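Local coordinates for thiol transferase (Phanerochaete chrysosporium, PDB 4F0B), which binds oxidized glutathione disulfide and is probably a Ure2p-type glutathione transferase with thiol transferase activity, at residues 128-133 against 188-193; 16-21 against 180-185. All coordinates share one frame; numbering follows the deposited sequence.

In the fold
Both contacts border the cleft in which oxidized glutathione disulfide lies, and their centres are 12 Å apart. Contact 2 is the deeper one, about 2 Å from the centre of the chain, and joins the N-terminal thioredoxin-like part (16-21) to helix 178-187 of the all-helical C-terminal part. Contact 1 lies within that C-terminal part, between helix 109-139 and the short helix 190-193. Helices 178-187 and 190-193 follow each other in the chain, and the contacts meet where I189 CD1 packs on P17 CG at 3.7 Å. Each contact also touches the ligand, contact 2 through N18 and contact 1 through G131.

Contact 1: residues 128-133 against 188-193; sequences PMQGQA and RIAPRT. With GDS (oxidized glutathione disulfide), chain C.
Q130 on helix 109-139 reaches across to T193 on the short helix 190-193, and these two residues bury most of the surface. CG of Q130 stands anti to its backbone N (chi1 -167°) and the chain beyond is extended, which carries the amide over to 188-193. There NE2 donates to T193 OG1 at 3.0 Å, with an angle of 161° at the hydrogen and the hydroxyl oxygen close to the amide plane. The same NE2 lies 3.5 Å from A190 CA and also donates to the carbonyl of W186, while OE1 bonds the hydroxyl of Y159. Three polar partners thus fix the rotation of the buried amide. T193 OG1, which accepts from Q130, in turn donates to OD1 of N134. On its other branch, T193 CG2 meets A133 CB at 3.6 Å, an apolar touch beside the polar bond, and packs on Q130 CG at 3.9 Å. The backbone next to Q130 borders the ligand: G131 CA comes within 3.2 Å of ligand O5, where a side chain on G131 would clash. P128, also near the ligand, packs on P128 of the second subunit. Such helix-to-helix packing belongs to the all-helical C-terminal domain of glutathione transferases, here beside the glutathione pocket.

Contact 2: residues 16-21 against 180-185; sequences TPNGWV and DIKIFG. With GDS (oxidized glutathione disulfide), chain C.
The CB of P17 meets G185 O at 3.3 Å, and the rim of the W20 ring, at CZ3, reaches the same oxygen, which lies near the ring plane and has no hydrogen-bond partner. G185 CA in turn makes a CH...O contact with P17 O at 3.5 Å; any CB on G185 would clash with this oxygen and with V21. V21 CG1 lies 3.3 Å from I181 O, and V21 CB packs on I181 CG2. Toward the ligand, N18 ND2 donates to OE5 at 2.8 Å, and T16 OG1 lies 3.3 Å from SG2. T16 OG1 also accepts from G19 N at 2.9 Å, an ST motif that braces the turn bearing N18. An alanine here would probably leave G19 N without its side-chain acceptor and open a gap beside the disulfide where OG1 and CG2 now touch it. The bent chain of K182 has NZ 3.0 Å from N18 OD1. Further out, N18 OD1 accepts from W186, which steadies the amide. K182 NZ is hydrogen-bonded to T84 and to a water, which lies within hydrogen-bonding distance of P17 O and K182 O and so links the two segments. The site is the glutathione pocket of the GST fold, in the turn that leads into helix 20-33 of the thioredoxin-like domain.

Contact 1: residues 128-133 against 188-193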
ATOM      1  N   PRO A 128      -4.379  -4.093   5.749  1.00  4.28           N
ATOM      2  CA  PRO A 128      -4.853  -5.408   5.277  1.00  5.17           C
ATOM      3  C   PRO A 128      -4.924  -6.414   6.438  1.00  4.89           C
ATOM      4  O   PRO A 128      -5.922  -7.147   6.553  1.00  4.93           O
ATOM      5  CB  PRO A 128      -3.788  -5.816   4.262  1.00  5.07           C
ATOM      6  CG  PRO A 128      -3.345  -4.459   3.663  1.00  3.65           C
ATOM      7  CD  PRO A 128      -3.337  -3.530   4.870  1.00  4.03           C
ATOM      8  N   MET A 129      -3.882  -6.503   7.270  1.00  4.14           N
ATOM      9  CA  MET A 129      -3.843  -7.580   8.266  1.00  4.83           C
ATOM     10  C   MET A 129      -4.765  -7.326   9.454  1.00  3.54           C
ATOM     11  O   MET A 129      -5.472  -8.243   9.900  1.00  4.53           O
ATOM     12  CB  MET A 129      -2.419  -7.800   8.743  1.00  4.81           C
ATOM     13  CG  MET A 129      -1.487  -8.255   7.643  1.00  3.82           C
ATOM     14  SD  MET A 129      -1.900  -9.876   6.918  1.00  6.00           S
ATOM     15  CE  MET A 129      -2.739  -9.418   5.416  1.00  7.96           C
ATOM     16  N   GLN A 130      -4.845  -6.060   9.901  1.00  3.90           N
ATOM     17  CA  GLN A 130      -5.780  -5.747  10.968  1.00  4.07           C
ATOM     18  C   GLN A 130      -7.222  -5.839  10.432  1.00  3.97           C
ATOM     19  O   GLN A 130      -8.126  -6.276  11.157  1.00  5.18           O
ATOM     20  CB  GLN A 130      -5.472  -4.375  11.559  1.00  4.17           C
ATOM     21  CG  GLN A 130      -6.216  -4.132  12.899  1.00  5.52           C
ATOM     22  CD  GLN A 130      -5.958  -2.763  13.450  1.00  4.65           C
ATOM     23  OE1 GLN A 130      -4.954  -2.134  13.109  1.00  4.96           O
ATOM     24  NE2 GLN A 130      -6.851  -2.289  14.289  1.00  6.67           N
ATOM     25  N   GLY A 131      -7.399  -5.567   9.134  1.00  4.17           N
ATOM     26  CA  GLY A 131      -8.709  -5.727   8.518  1.00  5.04           C
ATOM     27  C   GLY A 131      -9.122  -7.197   8.492  1.00  4.16           C
ATOM     28  O   GLY A 131     -10.308  -7.518   8.671  1.00  5.16           O
ATOM     29  N   GLN A 132      -8.151  -8.105   8.302  1.00  4.80           N
ATOM     30  CA  GLN A 132      -8.477  -9.540   8.310  1.00  4.40           C
ATOM     31  C   GLN A 132      -8.762  -9.968   9.735  1.00  4.57           C
ATOM     32  O   GLN A 132      -9.640 -10.808   9.956  1.00  5.08           O
ATOM     33  CB  GLN A 132      -7.352 -10.393   7.721  1.00  4.54           C
ATOM     34  CG  GLN A 132      -6.984 -10.056   6.250  1.00  5.72           C
ATOM     35  CD  GLN A 132      -8.166  -9.621   5.413  1.00  5.66           C
ATOM     36  OE1 GLN A 132      -9.051 -10.424   5.070  1.00  6.53           O
ATOM     37  NE2 GLN A 132      -8.197  -8.342   5.084  1.00  6.41           N
ATOM     38  N   ALA A 133      -7.999  -9.442  10.701  1.00  5.27           N
ATOM     39  CA  ALA A 133      -8.300  -9.752  12.099  1.00  5.62           C
ATOM     40  C   ALA A 133      -9.719  -9.332  12.465  1.00  6.57           C
ATOM     41  O   ALA A 133     -10.461 -10.086  13.075  1.00  6.79           O
ATOM     42  CB  ALA A 133      -7.296  -9.063  13.022  1.00  5.84           C
ATOM     43  N   ARG A 188      -6.551   3.438  16.368  1.00  5.42           N
ATOM     44  CA  ARG A 188      -7.534   3.830  17.369  1.00  5.96           C
ATOM     45  C   ARG A 188      -8.598   2.754  17.615  1.00  7.11           C
ATOM     46  O   ARG A 188      -9.275   2.801  18.640  1.00 10.08           O
ATOM     47  CB  ARG A 188      -8.166   5.180  17.002  1.00  6.89           C
ATOM     48  CG  ARG A 188      -9.145   5.108  15.836  1.00  7.72           C
ATOM     49  CD  ARG A 188      -9.586   6.509  15.426  1.00  7.78           C
ATOM     50  NE  ARG A 188     -10.320   7.196  16.500  1.00  9.08           N
ATOM     51  CZ  ARG A 188     -11.645   7.159  16.632  1.00 10.19           C
ATOM     52  NH1 ARG A 188     -12.398   6.508  15.738  1.00 11.84           N
ATOM     53  NH2 ARG A 188     -12.245   7.804  17.633  1.00 10.80           N
ATOM     54  N   ILE A 189      -8.733   1.793  16.699  1.00  6.33           N
ATOM     55  CA  ILE A 189      -9.627   0.665  16.919  1.00  6.71           C
ATOM     56  C   ILE A 189      -8.890  -0.644  17.183  1.00  7.11           C
ATOM     57  O   ILE A 189      -9.552  -1.680  17.299  1.00  8.46           O
ATOM     58  CB  ILE A 189     -10.661   0.477  15.773  1.00  8.71           C
ATOM     59  CG1 ILE A 189      -9.955   0.040  14.480  1.00  8.88           C
ATOM     60  CG2 ILE A 189     -11.533   1.768  15.646  1.00  9.29           C
ATOM     61  CD1 ILE A 189     -10.903  -0.495  13.356  1.00 11.58           C
ATOM     62  N   ALA A 190      -7.568  -0.595  17.347  1.00  7.78           N
ATOM     63  CA  ALA A 190      -6.835  -1.794  17.745  1.00  9.02           C
ATOM     64  C   ALA A 190      -7.402  -2.509  19.001  1.00  9.75           C
ATOM     65  O   ALA A 190      -7.416  -3.744  18.999  1.00 12.03           O
ATOM     66  CB  ALA A 190      -5.323  -1.480  17.909  1.00  9.73           C
ATOM     67  N   PRO A 191      -7.844  -1.764  20.054  1.00 10.38           N
ATOM     68  CA  PRO A 191      -8.397  -2.470  21.226  1.00 11.13           C
ATOM     69  C   PRO A 191      -9.611  -3.303  20.863  1.00 14.15           C
ATOM     70  O   PRO A 191      -9.762  -4.450  21.327  1.00 17.38           O
ATOM     71  CB  PRO A 191      -8.736  -1.325  22.192  1.00 13.23           C
ATOM     72  CG  PRO A 191      -7.681  -0.254  21.861  1.00 11.01           C
ATOM     73  CD  PRO A 191      -7.640  -0.330  20.310  1.00 10.37           C
ATOM     74  N   ARG A 192     -10.450  -2.742  19.987  1.00 12.31           N
ATOM     75  CA  ARG A 192     -11.602  -3.466  19.484  1.00 13.32           C
ATOM     76  C   ARG A 192     -11.181  -4.703  18.710  1.00  9.77           C
ATOM     77  O   ARG A 192     -11.775  -5.763  18.870  1.00 14.45           O
ATOM     78  CB  ARG A 192     -12.432  -2.573  18.585  1.00 10.60           C
ATOM     79  CG  ARG A 192     -13.626  -3.251  18.196  1.00 19.12           C
ATOM     80  CD  ARG A 192     -14.468  -2.442  17.272  1.00 19.58           C
ATOM     81  NE  ARG A 192     -15.634  -3.258  17.011  1.00 21.87           N
ATOM     82  CZ  ARG A 192     -16.522  -3.010  16.068  1.00 18.74           C
ATOM     83  NH1 ARG A 192     -16.376  -1.959  15.262  1.00 19.92           N
ATOM     84  NH2 ARG A 192     -17.528  -3.837  15.921  1.00 20.21           N
ATOM     85  N   THR A 193     -10.152  -4.561  17.868  1.00 13.01           N
ATOM     86  CA  THR A 193      -9.655  -5.700  17.107  1.00 11.07           C
ATOM     87  C   THR A 193      -9.260  -6.816  18.037  1.00 10.84           C
ATOM     88  O   THR A 193      -9.491  -7.993  17.749  1.00 13.88           O
ATOM     89  CB  THR A 193      -8.422  -5.296  16.267  1.00 10.04           C
ATOM     90  OG1 THR A 193      -8.795  -4.245  15.379  1.00 11.20           O
ATOM     91  CG2 THR A 193      -7.869  -6.504  15.457  1.00  9.08           C
TER
HETATM   92  N1  GDS C 301      -6.831  -0.146   0.181  1.00  4.51           N
HETATM   93  CA1 GDS C 301      -8.102   0.637   0.292  1.00  4.07           C
HETATM   94  C1  GDS C 301      -7.748   2.039   0.857  1.00  5.94           C
HETATM   95  OE1 GDS C 301      -6.735   2.151   1.583  1.00  5.35           O
HETATM   96  OE2 GDS C 301      -8.490   2.987   0.538  1.00  4.67           O
HETATM   97  CB1 GDS C 301      -9.049  -0.065   1.278  1.00  5.15           C
HETATM   98  CG1 GDS C 301     -10.423   0.626   1.353  1.00  4.20           C
HETATM   99  CD1 GDS C 301     -11.406  -0.281   2.080  1.00  4.94           C
HETATM  100  O1  GDS C 301     -11.133  -1.371   2.567  1.00  6.10           O
HETATM  101  N2  GDS C 301     -12.699   0.185   2.101  1.00  5.34           N
HETATM  102  CA2 GDS C 301     -13.793  -0.536   2.766  1.00  5.37           C
HETATM  103  C2  GDS C 301     -14.951  -0.679   1.804  1.00  6.20           C
HETATM  104  O2  GDS C 301     -15.309   0.268   1.058  1.00  6.31           O
HETATM  105  CB2 GDS C 301     -14.319   0.187   4.003  1.00  6.38           C
HETATM  106  SG2 GDS C 301     -13.076   0.573   5.238  1.00  9.56           S
HETATM  107  N3  GDS C 301     -15.560  -1.880   1.842  1.00  7.00           N
HETATM  108  CA3 GDS C 301     -16.721  -2.123   0.980  1.00  6.59           C
HETATM  109  C3  GDS C 301     -16.609  -3.381   0.201  1.00 10.99           C
HETATM  110  OE3 GDS C 301     -17.549  -3.623  -0.581  1.00 11.33           O
HETATM  111  OE4 GDS C 301     -15.589  -4.109   0.348  1.00 11.02           O
HETATM  112  N4  GDS C 301      -9.782  -3.022   4.510  1.00  6.08           N
HETATM  113  CA4 GDS C 301      -8.454  -3.578   4.317  1.00  6.88           C
HETATM  114  C4  GDS C 301      -7.352  -2.508   4.018  1.00  5.76           C
HETATM  115  OE5 GDS C 301      -7.519  -1.326   4.382  1.00  6.28           O
HETATM  116  OE6 GDS C 301      -6.349  -2.934   3.419  1.00  5.73           O
HETATM  117  C5  GDS C 301     -10.631  -3.614   5.355  1.00  5.89           C
HETATM  118  O5  GDS C 301     -10.324  -4.645   6.000  1.00  6.57           O
HETATM  119  CA5 GDS C 301     -12.011  -2.995   5.490  1.00  6.19           C
HETATM  120  N5  GDS C 301     -13.029  -4.065   5.618  1.00  5.71           N
HETATM  121  CB5 GDS C 301     -11.949  -2.074   6.730  1.00  7.42           C
HETATM  122  SG5 GDS C 301     -13.430  -1.080   6.864  1.00 11.65           S
HETATM  123  CA6 GDS C 301     -14.730  -6.496   2.620  1.00 13.37           C
HETATM  124  C6  GDS C 301     -14.077  -7.806   3.106  1.00 19.11           C
HETATM  125  OE7 GDS C 301     -12.892  -7.766   3.504  1.00 16.95           O
HETATM  126  OE8 GDS C 301     -14.771  -8.851   3.016  1.00 17.32           O
HETATM  127  N6  GDS C 301     -15.516  -6.805   1.427  1.00 12.98           N
HETATM  128  CB6 GDS C 301     -15.652  -5.899   3.730  1.00 10.53           C
HETATM  129  CG6 GDS C 301     -14.952  -5.378   5.019  1.00 12.01           C
HETATM  130  CD6 GDS C 301     -14.046  -4.220   4.711  1.00  7.97           C
HETATM  131  O6  GDS C 301     -14.139  -3.484   3.742  1.00  8.37           O

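Contact 2: residues 16-21 against 180-185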
ATOM      1  N   THR A  16     -15.132   4.493   9.233  1.00  6.98           N
ATOM      2  CA  THR A  16     -14.323   3.260   9.262  1.00  6.78           C
ATOM      3  C   THR A  16     -12.850   3.675   9.361  1.00  6.72           C
ATOM      4  O   THR A  16     -12.497   4.843   9.118  1.00  6.04           O
ATOM      5  CB  THR A  16     -14.445   2.452   7.938  1.00  6.59           C
ATOM      6  OG1 THR A  16     -14.041   3.295   6.853  1.00 10.87           O
ATOM      7  CG2 THR A  16     -15.874   2.031   7.630  1.00  8.05           C
ATOM      8  N   PRO A  17     -11.954   2.736   9.698  1.00  6.28           N
ATOM      9  CA  PRO A  17     -10.526   3.072   9.826  1.00  5.08           C
ATOM     10  C   PRO A  17      -9.892   3.651   8.569  1.00  4.64           C
ATOM     11  O   PRO A  17      -8.906   4.406   8.660  1.00  6.12           O
ATOM     12  CB  PRO A  17      -9.863   1.709  10.196  1.00  5.43           C
ATOM     13  CG  PRO A  17     -10.916   0.663   9.799  1.00  9.08           C
ATOM     14  CD  PRO A  17     -12.232   1.329  10.079  1.00  7.42           C
ATOM     15  N   ASN A  18     -10.437   3.320   7.388  1.00  5.22           N
ATOM     16  CA  ASN A  18      -9.999   3.952   6.166  1.00  4.89           C
ATOM     17  C   ASN A  18     -10.756   5.256   5.850  1.00  4.45           C
ATOM     18  O   ASN A  18     -10.145   6.253   5.427  1.00  4.93           O
ATOM     19  CB  ASN A  18     -10.133   2.958   4.994  1.00  5.44           C
ATOM     20  CG  ASN A  18      -9.122   1.826   5.110  1.00  4.86           C
ATOM     21  OD1 ASN A  18      -7.961   2.065   5.474  1.00  5.01           O
ATOM     22  ND2 ASN A  18      -9.562   0.606   4.843  1.00  4.52           N
ATOM     23  N   GLY A  19     -12.072   5.236   6.033  1.00  5.50           N
ATOM     24  CA  GLY A  19     -12.898   6.416   5.742  1.00  5.63           C
ATOM     25  C   GLY A  19     -12.537   7.657   6.530  1.00  5.66           C
ATOM     26  O   GLY A  19     -12.667   8.782   6.014  1.00  6.99           O
ATOM     27  N   TRP A  20     -12.056   7.480   7.765  1.00  6.61           N
ATOM     28  CA  TRP A  20     -11.811   8.658   8.599  1.00  6.80           C
ATOM     29  C   TRP A  20     -10.617   9.451   8.109  1.00  5.38           C
ATOM     30  O   TRP A  20     -10.551  10.657   8.342  1.00  6.80           O
ATOM     31  CB  TRP A  20     -11.493   8.243  10.040  1.00  6.29           C
ATOM     32  CG  TRP A  20     -12.660   7.631  10.765  1.00  6.06           C
ATOM     33  CD1 TRP A  20     -13.963   8.045  10.738  1.00  6.82           C
ATOM     34  CD2 TRP A  20     -12.612   6.502  11.656  1.00  6.59           C
ATOM     35  NE1 TRP A  20     -14.741   7.216  11.539  1.00  9.00           N
ATOM     36  CE2 TRP A  20     -13.919   6.276  12.117  1.00  7.26           C
ATOM     37  CE3 TRP A  20     -11.574   5.657  12.099  1.00  6.23           C
ATOM     38  CZ2 TRP A  20     -14.244   5.216  12.974  1.00  8.02           C
ATOM     39  CZ3 TRP A  20     -11.891   4.591  12.959  1.00  8.67           C
ATOM     40  CH2 TRP A  20     -13.214   4.388  13.390  1.00  8.62           C
ATOM     41  N   VAL A  21      -9.649   8.789   7.477  1.00  5.25           N
ATOM     42  CA  VAL A  21      -8.335   9.417   7.384  1.00  5.70           C
ATOM     43  C   VAL A  21      -8.243  10.620   6.420  1.00  5.10           C
ATOM     44  O   VAL A  21      -7.610  11.630   6.772  1.00  6.44           O
ATOM     45  CB  VAL A  21      -7.153   8.420   7.267  1.00  5.28           C
ATOM     46  CG1 VAL A  21      -7.193   7.431   8.407  1.00  6.66           C
ATOM     47  CG2 VAL A  21      -7.104   7.695   5.927  1.00  6.22           C
ATOM     48  N   ASP A 180       1.324   9.383  10.126  1.00  5.96           N
ATOM     49  CA  ASP A 180       0.593   9.154  11.363  1.00  6.22           C
ATOM     50  C   ASP A 180      -0.897   9.047  11.121  1.00  4.87           C
ATOM     51  O   ASP A 180      -1.534   8.169  11.675  1.00  5.92           O
ATOM     52  CB  ASP A 180       0.842  10.295  12.344  1.00  5.45           C
ATOM     53  CG  ASP A 180       2.314  10.517  12.600  1.00  6.38           C
ATOM     54  OD1 ASP A 180       2.934   9.758  13.387  1.00  5.95           O
ATOM     55  OD2 ASP A 180       2.847  11.454  11.962  1.00  7.77           O
ATOM     56  N   ILE A 181      -1.430   9.959  10.314  1.00  4.74           N
ATOM     57  CA  ILE A 181      -2.862   9.989  10.056  1.00  5.07           C
ATOM     58  C   ILE A 181      -3.350   8.662   9.466  1.00  4.86           C
ATOM     59  O   ILE A 181      -4.360   8.106   9.913  1.00  6.31           O
ATOM     60  CB  ILE A 181      -3.244  11.217   9.192  1.00  5.45           C
ATOM     61  CG1 ILE A 181      -3.023  12.522   9.983  1.00  6.61           C
ATOM     62  CG2 ILE A 181      -4.704  11.121   8.702  1.00  7.56           C
ATOM     63  CD1 ILE A 181      -3.023  13.788   9.097  1.00  7.74           C
ATOM     64  N   LYS A 182      -2.624   8.144   8.482  1.00  5.34           N
ATOM     65  CA  LYS A 182      -3.000   6.882   7.856  1.00  4.68           C
ATOM     66  C   LYS A 182      -3.103   5.743   8.853  1.00  5.16           C
ATOM     67  O   LYS A 182      -4.111   4.998   8.886  1.00  5.43           O
ATOM     68  CB  LYS A 182      -2.003   6.513   6.759  1.00  3.91           C
ATOM     69  CG  LYS A 182      -2.174   5.067   6.239  1.00  3.71           C
ATOM     70  CD  LYS A 182      -3.507   4.816   5.546  1.00  3.42           C
ATOM     71  CE  LYS A 182      -3.720   3.289   5.363  1.00  4.68           C
ATOM     72  NZ  LYS A 182      -5.132   2.978   4.989  1.00  4.21           N
ATOM     73  N   ILE A 183      -2.080   5.598   9.695  1.00  4.70           N
ATOM     74  CA  ILE A 183      -2.086   4.484  10.625  1.00  4.28           C
ATOM     75  C   ILE A 183      -3.055   4.697  11.782  1.00  4.18           C
ATOM     76  O   ILE A 183      -3.665   3.726  12.260  1.00  5.29           O
ATOM     77  CB  ILE A 183      -0.674   4.201  11.154  1.00  4.39           C
ATOM     78  CG1 ILE A 183       0.218   3.834   9.960  1.00  6.14           C
ATOM     79  CG2 ILE A 183      -0.716   3.048  12.180  1.00  6.98           C
ATOM     80  CD1 ILE A 183       1.707   3.579  10.281  1.00  7.89           C
ATOM     81  N   PHE A 184      -3.204   5.960  12.205  1.00  5.03           N
ATOM     82  CA  PHE A 184      -4.074   6.293  13.319  1.00  5.13           C
ATOM     83  C   PHE A 184      -5.508   5.786  13.135  1.00  4.88           C
ATOM     84  O   PHE A 184      -6.143   5.337  14.085  1.00  6.13           O
ATOM     85  CB  PHE A 184      -4.050   7.807  13.576  1.00  4.85           C
ATOM     86  CG  PHE A 184      -5.093   8.257  14.551  1.00  4.99           C
ATOM     87  CD1 PHE A 184      -4.877   8.103  15.916  1.00  6.76           C
ATOM     88  CD2 PHE A 184      -6.284   8.845  14.109  1.00  5.07           C
ATOM     89  CE1 PHE A 184      -5.852   8.505  16.835  1.00  6.90           C
ATOM     90  CE2 PHE A 184      -7.247   9.239  15.012  1.00  7.96           C
ATOM     91  CZ  PHE A 184      -7.042   9.083  16.356  1.00  9.03           C
ATOM     92  N   GLY A 185      -6.030   5.838  11.915  1.00  4.94           N
ATOM     93  CA  GLY A 185      -7.393   5.363  11.708  1.00  5.94           C
ATOM     94  C   GLY A 185      -7.593   3.906  12.128  1.00  5.09           C
ATOM     95  O   GLY A 185      -8.679   3.557  12.646  1.00  6.59           O
TER
HETATM   96  N1  GDS C 301      -6.831  -0.146   0.181  1.00  4.51           N
HETATM   97  CA1 GDS C 301      -8.102   0.637   0.292  1.00  4.07           C
HETATM   98  C1  GDS C 301      -7.748   2.039   0.857  1.00  5.94           C
HETATM   99  OE1 GDS C 301      -6.735   2.151   1.583  1.00  5.35           O
HETATM  100  OE2 GDS C 301      -8.490   2.987   0.538  1.00  4.67           O
HETATM  101  CB1 GDS C 301      -9.049  -0.065   1.278  1.00  5.15           C
HETATM  102  CG1 GDS C 301     -10.423   0.626   1.353  1.00  4.20           C
HETATM  103  CD1 GDS C 301     -11.406  -0.281   2.080  1.00  4.94           C
HETATM  104  O1  GDS C 301     -11.133  -1.371   2.567  1.00  6.10           O
HETATM  105  N2  GDS C 301     -12.699   0.185   2.101  1.00  5.34           N
HETATM  106  CA2 GDS C 301     -13.793  -0.536   2.766  1.00  5.37           C
HETATM  107  C2  GDS C 301     -14.951  -0.679   1.804  1.00  6.20           C
HETATM  108  O2  GDS C 301     -15.309   0.268   1.058  1.00  6.31           O
HETATM  109  CB2 GDS C 301     -14.319   0.187   4.003  1.00  6.38           C
HETATM  110  SG2 GDS C 301     -13.076   0.573   5.238  1.00  9.56           S
HETATM  111  N3  GDS C 301     -15.560  -1.880   1.842  1.00  7.00           N
HETATM  112  CA3 GDS C 301     -16.721  -2.123   0.980  1.00  6.59           C
HETATM  113  C3  GDS C 301     -16.609  -3.381   0.201  1.00 10.99           C
HETATM  114  OE3 GDS C 301     -17.549  -3.623  -0.581  1.00 11.33           O
HETATM  115  OE4 GDS C 301     -15.589  -4.109   0.348  1.00 11.02           O
HETATM  116  N4  GDS C 301      -9.782  -3.022   4.510  1.00  6.08           N
HETATM  117  CA4 GDS C 301      -8.454  -3.578   4.317  1.00  6.88           C
HETATM  118  C4  GDS C 301      -7.352  -2.508   4.018  1.00  5.76           C
HETATM  119  OE5 GDS C 301      -7.519  -1.326   4.382  1.00  6.28           O
HETATM  120  OE6 GDS C 301      -6.349  -2.934   3.419  1.00  5.73           O
HETATM  121  C5  GDS C 301     -10.631  -3.614   5.355  1.00  5.89           C
HETATM  122  O5  GDS C 301     -10.324  -4.645   6.000  1.00  6.57           O
HETATM  123  CA5 GDS C 301     -12.011  -2.995   5.490  1.00  6.19           C
HETATM  124  N5  GDS C 301     -13.029  -4.065   5.618  1.00  5.71           N
HETATM  125  CB5 GDS C 301     -11.949  -2.074   6.730  1.00  7.42           C
HETATM  126  SG5 GDS C 301     -13.430  -1.080   6.864  1.00 11.65           S
HETATM  127  CA6 GDS C 301     -14.730  -6.496   2.620  1.00 13.37           C
HETATM  128  C6  GDS C 301     -14.077  -7.806   3.106  1.00 19.11           C
HETATM  129  OE7 GDS C 301     -12.892  -7.766   3.504  1.00 16.95           O
HETATM  130  OE8 GDS C 301     -14.771  -8.851   3.016  1.00 17.32           O
HETATM  131  N6  GDS C 301     -15.516  -6.805   1.427  1.00 12.98           N
HETATM  132  CB6 GDS C 301     -15.652  -5.899   3.730  1.00 10.53           C
HETATM  133  CG6 GDS C 301     -14.952  -5.378   5.019  1.00 12.01           C
HETATM  134  CD6 GDS C 301     -14.046  -4.220   4.711  1.00  7.97           C
HETATM  135  O6  GDS C 301     -14.139  -3.484   3.742  1.00  8.37           O
HETATM  136  O   HOH W   1      -6.307   4.209   7.330  1.00  5.86           O